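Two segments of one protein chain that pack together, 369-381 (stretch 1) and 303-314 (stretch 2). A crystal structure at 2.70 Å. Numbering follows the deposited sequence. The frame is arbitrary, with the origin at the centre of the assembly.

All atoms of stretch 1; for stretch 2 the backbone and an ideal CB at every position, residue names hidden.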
ATOM      1  N   PRO A 369     -53.612  40.036  53.283  1.00 91.14           N
ATOM      2  CA  PRO A 369     -52.188  39.713  53.138  1.00 88.32           C
ATOM      3  C   PRO A 369     -51.891  38.725  52.017  1.00 85.93           C
ATOM      4  O   PRO A 369     -52.592  37.723  51.877  1.00 89.58           O
ATOM      5  CB  PRO A 369     -51.831  39.108  54.496  1.00 90.68           C
ATOM      6  CG  PRO A 369     -53.094  38.516  54.984  1.00 93.54           C
ATOM      7  CD  PRO A 369     -54.185  39.420  54.496  1.00 93.52           C
ATOM      8  N   VAL A 370     -50.859  39.008  51.230  1.00 93.16           N
ATOM      9  CA  VAL A 370     -50.520  38.165  50.092  1.00 84.95           C
ATOM     10  C   VAL A 370     -49.904  36.852  50.577  1.00 83.05           C
ATOM     11  O   VAL A 370     -50.171  35.790  50.016  1.00 80.74           O
ATOM     12  CB  VAL A 370     -49.572  38.902  49.121  1.00 76.67           C
ATOM     13  CG1 VAL A 370     -50.252  40.144  48.564  1.00 73.54           C
ATOM     14  CG2 VAL A 370     -48.262  39.278  49.811  1.00 73.09           C
ATOM     15  N   GLU A 371     -49.080  36.931  51.619  1.00 94.26           N
ATOM     16  CA  GLU A 371     -48.436  35.750  52.184  1.00 94.25           C
ATOM     17  C   GLU A 371     -47.885  36.059  53.573  1.00 93.53           C
ATOM     18  O   GLU A 371     -47.729  37.222  53.933  1.00 93.56           O
ATOM     19  CB  GLU A 371     -47.325  35.242  51.266  1.00 91.30           C
ATOM     20  CG  GLU A 371     -46.807  33.866  51.654  1.00 88.77           C
ATOM     21  CD  GLU A 371     -46.462  33.002  50.461  1.00 85.34           C
ATOM     22  OE1 GLU A 371     -46.283  33.549  49.353  1.00 84.48           O
ATOM     23  OE2 GLU A 371     -46.372  31.768  50.632  1.00 84.05           O
ATOM     24  N   GLN A 372     -47.594  35.018  54.348  1.00 85.15           N
ATOM     25  CA  GLN A 372     -47.124  35.192  55.721  1.00 89.10           C
ATOM     26  C   GLN A 372     -45.613  34.985  55.862  1.00 85.61           C
ATOM     27  O   GLN A 372     -45.024  34.118  55.214  1.00 80.43           O
ATOM     28  CB  GLN A 372     -47.876  34.242  56.662  1.00 96.73           C
ATOM     29  CG  GLN A 372     -47.846  32.775  56.258  1.00105.35           C
ATOM     30  CD  GLN A 372     -48.565  31.890  57.260  1.00112.78           C
ATOM     31  OE1 GLN A 372     -49.552  32.301  57.871  1.00116.86           O
ATOM     32  NE2 GLN A 372     -48.073  30.668  57.434  1.00114.45           N
ATOM     33  N   ASN A 373     -45.004  35.796  56.722  1.00101.43           N
ATOM     34  CA  ASN A 373     -43.583  35.695  57.055  1.00 99.34           C
ATOM     35  C   ASN A 373     -42.654  35.653  55.845  1.00 93.64           C
ATOM     36  O   ASN A 373     -41.956  34.664  55.619  1.00 87.41           O
ATOM     37  CB  ASN A 373     -43.338  34.449  57.904  1.00104.89           C
ATOM     38  CG  ASN A 373     -44.082  34.490  59.221  1.00108.76           C
ATOM     39  OD1 ASN A 373     -43.730  35.251  60.122  1.00108.72           O
ATOM     40  ND2 ASN A 373     -45.117  33.665  59.342  1.00109.89           N
ATOM     41  N   CYS A 374     -42.645  36.736  55.075  1.00 62.00           N
ATOM     42  CA  CYS A 374     -41.703  36.886  53.973  1.00 60.62           C
ATOM     43  C   CYS A 374     -40.474  37.655  54.448  1.00 57.26           C
ATOM     44  O   CYS A 374     -40.551  38.426  55.402  1.00 58.20           O
ATOM     45  CB  CYS A 374     -42.359  37.612  52.798  1.00 62.68           C
ATOM     46  SG  CYS A 374     -43.744  36.727  52.062  1.00 66.89           S
ATOM     47  N   HIS A 375     -39.343  37.457  53.779  1.00 64.20           N
ATOM     48  CA  HIS A 375     -38.148  38.237  54.078  1.00 57.97           C
ATOM     49  C   HIS A 375     -38.216  39.594  53.384  1.00 49.00           C
ATOM     50  O   HIS A 375     -37.642  40.572  53.863  1.00 44.07           O
ATOM     51  CB  HIS A 375     -36.880  37.493  53.651  1.00 54.34           C
ATOM     52  CG  HIS A 375     -36.472  36.404  54.592  1.00 49.26           C
ATOM     53  ND1 HIS A 375     -37.014  35.138  54.549  1.00 48.52           N
ATOM     54  CD2 HIS A 375     -35.569  36.391  55.601  1.00 46.56           C
ATOM     55  CE1 HIS A 375     -36.464  34.392  55.491  1.00 47.31           C
ATOM     56  NE2 HIS A 375     -35.583  35.130  56.144  1.00 46.56           N
ATOM     57  N   PHE A 376     -38.913  39.651  52.253  1.00 45.85           N
ATOM     58  CA  PHE A 376     -39.097  40.914  51.552  1.00 44.13           C
ATOM     59  C   PHE A 376     -40.324  40.902  50.650  1.00 48.18           C
ATOM     60  O   PHE A 376     -40.855  39.846  50.309  1.00 46.54           O
ATOM     61  CB  PHE A 376     -37.851  41.258  50.728  1.00 43.29           C
ATOM     62  CG  PHE A 376     -37.613  40.338  49.559  1.00 41.96           C
ATOM     63  CD1 PHE A 376     -38.263  40.541  48.352  1.00 43.28           C
ATOM     64  CD2 PHE A 376     -36.724  39.281  49.663  1.00 41.71           C
ATOM     65  CE1 PHE A 376     -38.042  39.700  47.277  1.00 43.04           C
ATOM     66  CE2 PHE A 376     -36.497  38.436  48.591  1.00 42.86           C
ATOM     67  CZ  PHE A 376     -37.154  38.648  47.396  1.00 42.06           C
ATOM     68  N   VAL A 377     -40.766  42.099  50.280  1.00 49.96           N
ATOM     69  CA  VAL A 377     -41.848  42.276  49.325  1.00 53.93           C
ATOM     70  C   VAL A 377     -41.414  43.344  48.332  1.00 53.06           C
ATOM     71  O   VAL A 377     -41.041  44.450  48.727  1.00 52.89           O
ATOM     72  CB  VAL A 377     -43.169  42.663  50.018  1.00 51.52           C
ATOM     73  CG1 VAL A 377     -44.258  42.938  48.988  1.00 52.68           C
ATOM     74  CG2 VAL A 377     -43.610  41.567  50.968  1.00 51.46           C
ATOM     75  N   PHE A 378     -41.449  43.009  47.048  1.00 51.09           N
ATOM     76  CA  PHE A 378     -41.124  43.974  46.009  1.00 52.53           C
ATOM     77  C   PHE A 378     -42.397  44.558  45.408  1.00 56.51           C
ATOM     78  O   PHE A 378     -43.382  43.847  45.205  1.00 62.47           O
ATOM     79  CB  PHE A 378     -40.271  43.336  44.913  1.00 51.50           C
ATOM     80  CG  PHE A 378     -39.936  44.278  43.792  1.00 52.80           C
ATOM     81  CD1 PHE A 378     -38.872  45.156  43.900  1.00 51.83           C
ATOM     82  CD2 PHE A 378     -40.694  44.291  42.630  1.00 55.95           C
ATOM     83  CE1 PHE A 378     -38.566  46.026  42.872  1.00 52.51           C
ATOM     84  CE2 PHE A 378     -40.392  45.157  41.598  1.00 56.10           C
ATOM     85  CZ  PHE A 378     -39.326  46.027  41.719  1.00 55.07           C
ATOM     86  N   GLY A 379     -42.372  45.858  45.135  1.00 49.16           N
ATOM     87  CA  GLY A 379     -43.511  46.539  44.548  1.00 50.98           C
ATOM     88  C   GLY A 379     -43.112  47.822  43.847  1.00 52.27           C
ATOM     89  O   GLY A 379     -42.084  48.418  44.167  1.00 52.38           O
ATOM     90  N   ILE A 380     -43.923  48.244  42.884  1.00 57.19           N
ATOM     91  CA  ILE A 380     -43.668  49.479  42.157  1.00 58.29           C
ATOM     92  C   ILE A 380     -44.832  50.433  42.381  1.00 59.54           C
ATOM     93  O   ILE A 380     -45.993  50.057  42.226  1.00 58.85           O
ATOM     94  CB  ILE A 380     -43.446  49.218  40.649  1.00 59.47           C
ATOM     95  CG1 ILE A 380     -42.317  48.197  40.450  1.00 57.38           C
ATOM     96  CG2 ILE A 380     -43.148  50.532  39.917  1.00 58.83           C
ATOM     97  CD1 ILE A 380     -41.968  47.912  39.004  1.00 56.57           C
ATOM     98  N   ASP A 381     -44.509  51.666  42.756  1.00 60.65           N
ATOM     99  CA  ASP A 381     -45.513  52.704  42.951  1.00 61.51           C
ATOM    100  C   ASP A 381     -46.495  52.329  44.059  1.00 61.83           C
ATOM    101  O   ASP A 381     -47.699  52.556  43.937  1.00 62.38           O
ATOM    102  CB  ASP A 381     -46.263  52.966  41.642  1.00 63.31           C
ATOM    103  CG  ASP A 381     -45.337  53.390  40.519  1.00 63.67           C
ATOM    104  OD1 ASP A 381     -44.269  53.968  40.817  1.00 63.37           O
ATOM    105  OD2 ASP A 381     -45.675  53.149  39.340  1.00 64.23           O
ATOM    106  N   UNK A 303     -33.081  29.563  53.857  1.00 65.87           N
ATOM    107  CA  UNK A 303     -34.084  29.858  52.838  1.00 67.67           C
ATOM    108  C   UNK A 303     -34.538  31.311  52.933  1.00 66.54           C
ATOM    109  O   UNK A 303     -34.764  31.833  54.026  1.00 70.09           O
ATOM    110  CB  UNK A 303     -35.283  28.918  52.979  1.00 67.67           C
ATOM    111  N   UNK A 304     -34.661  31.958  51.777  1.00 49.52           N
ATOM    112  CA  UNK A 304     -35.086  33.352  51.708  1.00 50.05           C
ATOM    113  C   UNK A 304     -36.413  33.486  50.958  1.00 53.58           C
ATOM    114  O   UNK A 304     -36.497  33.182  49.768  1.00 54.72           O
ATOM    115  CB  UNK A 304     -34.009  34.202  51.031  1.00 50.05           C
ATOM    116  N   UNK A 305     -37.446  33.939  51.664  1.00 57.70           N
ATOM    117  CA  UNK A 305     -38.789  34.044  51.097  1.00 58.97           C
ATOM    118  C   UNK A 305     -39.089  35.464  50.623  1.00 56.99           C
ATOM    119  O   UNK A 305     -38.811  36.432  51.326  1.00 57.24           O
ATOM    120  CB  UNK A 305     -39.833  33.607  52.127  1.00 58.97           C
ATOM    121  N   UNK A 306     -39.655  35.581  49.425  1.00 58.44           N
ATOM    122  CA  UNK A 306     -40.026  36.876  48.881  1.00 60.11           C
ATOM    123  C   UNK A 306     -41.158  36.802  47.873  1.00 62.95           C
ATOM    124  O   UNK A 306     -41.481  35.727  47.370  1.00 63.86           O
ATOM    125  CB  UNK A 306     -38.806  37.529  48.228  1.00 60.11           C
ATOM    126  N   UNK A 307     -41.774  37.946  47.587  1.00 61.68           N
ATOM    127  CA  UNK A 307     -42.857  38.011  46.612  1.00 63.44           C
ATOM    128  C   UNK A 307     -42.738  39.277  45.770  1.00 62.09           C
ATOM    129  O   UNK A 307     -42.073  40.234  46.166  1.00 57.11           O
ATOM    130  CB  UNK A 307     -44.216  37.963  47.313  1.00 63.44           C
ATOM    131  N   UNK A 308     -43.388  39.275  44.609  1.00 68.97           N
ATOM    132  CA  UNK A 308     -43.435  40.455  43.752  1.00 69.01           C
ATOM    133  C   UNK A 308     -44.871  40.801  43.380  1.00 71.68           C
ATOM    134  O   UNK A 308     -45.569  40.009  42.747  1.00 76.44           O
ATOM    135  CB  UNK A 308     -42.602  40.231  42.488  1.00 69.01           C
ATOM    136  N   UNK A 309     -45.302  41.991  43.783  1.00 50.97           N
ATOM    137  CA  UNK A 309     -46.628  42.490  43.445  1.00 56.34           C
ATOM    138  C   UNK A 309     -46.653  42.938  41.983  1.00 62.56           C
ATOM    139  O   UNK A 309     -45.845  43.768  41.567  1.00 61.72           O
ATOM    140  CB  UNK A 309     -47.026  43.641  44.371  1.00 56.34           C
ATOM    141  N   UNK A 310     -47.584  42.381  41.212  1.00 84.55           N
ATOM    142  CA  UNK A 310     -47.624  42.594  39.766  1.00 88.55           C
ATOM    143  C   UNK A 310     -48.991  43.066  39.269  1.00 94.21           C
ATOM    144  O   UNK A 310     -49.489  42.569  38.260  1.00 93.58           O
ATOM    145  CB  UNK A 310     -47.238  41.301  39.044  1.00 88.55           C
ATOM    146  N   UNK A 311     -49.596  44.022  39.967  1.00117.09           N
ATOM    147  CA  UNK A 311     -50.897  44.544  39.557  1.00123.85           C
ATOM    148  C   UNK A 311     -50.753  45.683  38.552  1.00122.72           C
ATOM    149  O   UNK A 311     -50.141  46.708  38.846  1.00121.95           O
ATOM    150  CB  UNK A 311     -51.683  45.023  40.779  1.00123.85           C
ATOM    151  N   UNK A 312     -51.322  45.497  37.363  1.00 97.77           N
ATOM    152  CA  UNK A 312     -51.265  46.512  36.325  1.00 96.90           C
ATOM    153  C   UNK A 312     -49.921  46.580  35.630  1.00 97.53           C
ATOM    154  O   UNK A 312     -49.465  47.656  35.242  1.00102.05           O
ATOM    155  CB  UNK A 312     -51.599  47.881  36.921  1.00 96.90           C
ATOM    156  N   UNK A 313     -49.283  45.425  35.473  1.00 95.38           N
ATOM    157  CA  UNK A 313     -47.963  45.354  34.855  1.00 89.95           C
ATOM    158  C   UNK A 313     -47.864  44.237  33.812  1.00 89.17           C
ATOM    159  O   UNK A 313     -48.581  43.241  33.876  1.00 86.66           O
ATOM    160  CB  UNK A 313     -46.897  45.149  35.933  1.00 89.95           C
ATOM    161  N   UNK A 314     -46.949  44.428  32.866  1.00 85.74           N
ATOM    162  CA  UNK A 314     -46.672  43.462  31.814  1.00 90.50           C
ATOM    163  C   UNK A 314     -45.989  42.231  32.409  1.00 90.21           C
ATOM    164  O   UNK A 314     -45.029  42.360  33.158  1.00 80.57           O
ATOM    165  CB  UNK A 314     -45.803  44.087  30.720  1.00 90.50           C
TER

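Position 303 opens the strand with its CA-to-CB bond sideways and no atom of stretch 1 within 5.5 Å of the ideal CB. Almost any strand-compatible side chain would do; it is Lys303, whose end leads away.

At 304 the CB again points sideways, 4.7 Å from ND1 of His375 and 5.5 Å from CE2 of Phe376. Two aromatic rings within reach ask for a branched aliphatic or another ring. Leu304 fills the place: its CD1 lies over one face of the His375 ring, 3.7 Å from the centroid, while its CD2 meets the edge of Phe376, 4.3 Å from CE2.

Position 305 is the richest. Its backbone is already engaged, N donating to ND1 of His375 (3.2 Å) and O accepting from N of His375 (2.7 Å), with a weak, longer bond from N of Phe376. The CB sits sideways, 4.2 Å from O of Asn373; farther out wait the carbonyl of Gln372 and the carboxylate of Glu371. Such a cluster of acceptors calls for a long cationic chain, lysine or arginine. Lys305 runs out with every chi near t, its CD passing 4.1 Å from SG of Cys374. NZ then gives a hydrogen bond to O of Gln372 (2.8 Å) and forms a salt bridge with OE2 of Glu371 (3.1 Å), weak as a hydrogen bond.

At 306 the rule is strict. An ideal CB would lie 2.2 Å from CZ of Phe376, a clash, so with the ring where it is only glycine fits. Gly306 uses the space: its CA packs over the Phe376 ring face, 3.7 Å from the centroid, and also makes a CA-H...O contact with O of Phe376 (3.4 Å).

The CB of 307 points to the other face of the sheet, the one carrying Val377, with O of Phe376, SG of Cys374 and CG2 of Val370 each 4.9 Å away. This apolar setting suits valine, isoleucine or leucine. Val307 puts CG2 3.8 Å from CG2 of Val377 and CG1 4.0 Å from SG of Cys374. Its backbone O receives a nearly straight hydrogen bond from N of Phe378 (3.0 Å).

Position 308 returns to the face of Phe378, its CB 4.5 Å from CD2 of that ring. An apolar residue would suit, or a long polar one passing beside the ring. Glu308 is found, its OE2 3.9 Å from CE2 of Phe378 and salt-bridged to 313 within its own stretch.

At 309, N donates to O of Phe378 (3.0 Å), and the sideways CB lies near Gly379 and Val377. A medium aliphatic fits; Leu309 brings CD1 4.0 Å from CG1 of Val377 and CD2 3.9 Å from CG1 of Val370.

Positions 310, 311 and 314 make no contact and leave choice open: Ala310, Asn311, Asn314. Positive phi at 312 favours glycine, and Gly312 is there.

The CB of 313 points toward stretch 1 but is distant, so only a long chain arrives. Arg313 lays its guanidinium against CD1 of Ile380, 3.6 Å from NH2, which also bonds OE2 of Glu308 (2.8 Å).

Stretch 2, residues 303-314: KLKGVELANGRN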
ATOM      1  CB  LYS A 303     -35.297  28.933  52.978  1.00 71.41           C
ATOM      2  CG  LYS A 303     -35.224  27.642  52.173  1.00 75.25           C
ATOM      3  CD  LYS A 303     -34.487  26.542  52.917  1.00 78.65           C
ATOM      4  CE  LYS A 303     -34.493  25.238  52.129  1.00 81.45           C
ATOM      5  NZ  LYS A 303     -33.838  24.124  52.870  1.00 81.98           N
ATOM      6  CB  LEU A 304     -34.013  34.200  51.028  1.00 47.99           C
ATOM      7  CG  LEU A 304     -34.016  35.683  51.400  1.00 50.25           C
ATOM      8  CD1 LEU A 304     -33.524  35.872  52.825  1.00 51.76           C
ATOM      9  CD2 LEU A 304     -33.168  36.484  50.425  1.00 50.00           C
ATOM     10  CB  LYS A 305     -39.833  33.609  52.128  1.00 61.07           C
ATOM     11  CG  LYS A 305     -41.229  33.403  51.557  1.00 63.81           C
ATOM     12  CD  LYS A 305     -42.199  32.947  52.639  1.00 65.61           C
ATOM     13  CE  LYS A 305     -43.529  32.497  52.055  1.00 67.91           C
ATOM     14  NZ  LYS A 305     -44.559  32.305  53.115  1.00 70.26           N
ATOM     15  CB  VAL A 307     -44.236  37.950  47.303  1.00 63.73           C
ATOM     16  CG1 VAL A 307     -44.391  36.650  48.076  1.00 62.58           C
ATOM     17  CG2 VAL A 307     -44.434  39.146  48.225  1.00 65.81           C
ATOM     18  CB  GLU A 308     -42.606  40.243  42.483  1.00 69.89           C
ATOM     19  CG  GLU A 308     -42.936  41.227  41.360  1.00 74.23           C
ATOM     20  CD  GLU A 308     -41.956  41.158  40.205  1.00 77.33           C
ATOM     21  OE1 GLU A 308     -41.353  40.085  39.990  1.00 76.95           O
ATOM     22  OE2 GLU A 308     -41.787  42.180  39.504  1.00 80.55           O
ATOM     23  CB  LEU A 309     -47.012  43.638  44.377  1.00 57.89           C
ATOM     24  CG  LEU A 309     -46.944  43.290  45.868  1.00 59.35           C
ATOM     25  CD1 LEU A 309     -47.184  44.521  46.724  1.00 63.99           C
ATOM     26  CD2 LEU A 309     -47.937  42.188  46.224  1.00 59.99           C
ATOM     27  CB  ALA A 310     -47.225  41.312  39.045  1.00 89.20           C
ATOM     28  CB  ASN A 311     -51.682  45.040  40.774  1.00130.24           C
ATOM     29  CG  ASN A 311     -52.193  43.909  41.640  1.00132.63           C
ATOM     30  OD1 ASN A 311     -52.318  42.772  41.187  1.00130.91           O
ATOM     31  ND2 ASN A 311     -52.498  44.219  42.896  1.00132.73           N
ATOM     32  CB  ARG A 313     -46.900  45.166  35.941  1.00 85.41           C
ATOM     33  CG  ARG A 313     -46.764  46.359  36.873  1.00 83.46           C
ATOM     34  CD  ARG A 313     -45.968  46.002  38.112  1.00 80.53           C
ATOM     35  NE  ARG A 313     -44.607  45.580  37.793  1.00 78.26           N
ATOM     36  CZ  ARG A 313     -43.857  44.811  38.577  1.00 76.44           C
ATOM     37  NH1 ARG A 313     -44.330  44.374  39.736  1.00 75.16           N
ATOM     38  NH2 ARG A 313     -42.630  44.477  38.202  1.00 76.27           N
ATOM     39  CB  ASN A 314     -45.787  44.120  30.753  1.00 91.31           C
ATOM     40  CG  ASN A 314     -45.548  43.234  29.546  1.00 92.08           C
ATOM     41  OD1 ASN A 314     -46.429  42.496  29.094  1.00 93.73           O
ATOM     42  ND2 ASN A 314     -44.327  43.293  29.025  1.00 91.13           N
TER
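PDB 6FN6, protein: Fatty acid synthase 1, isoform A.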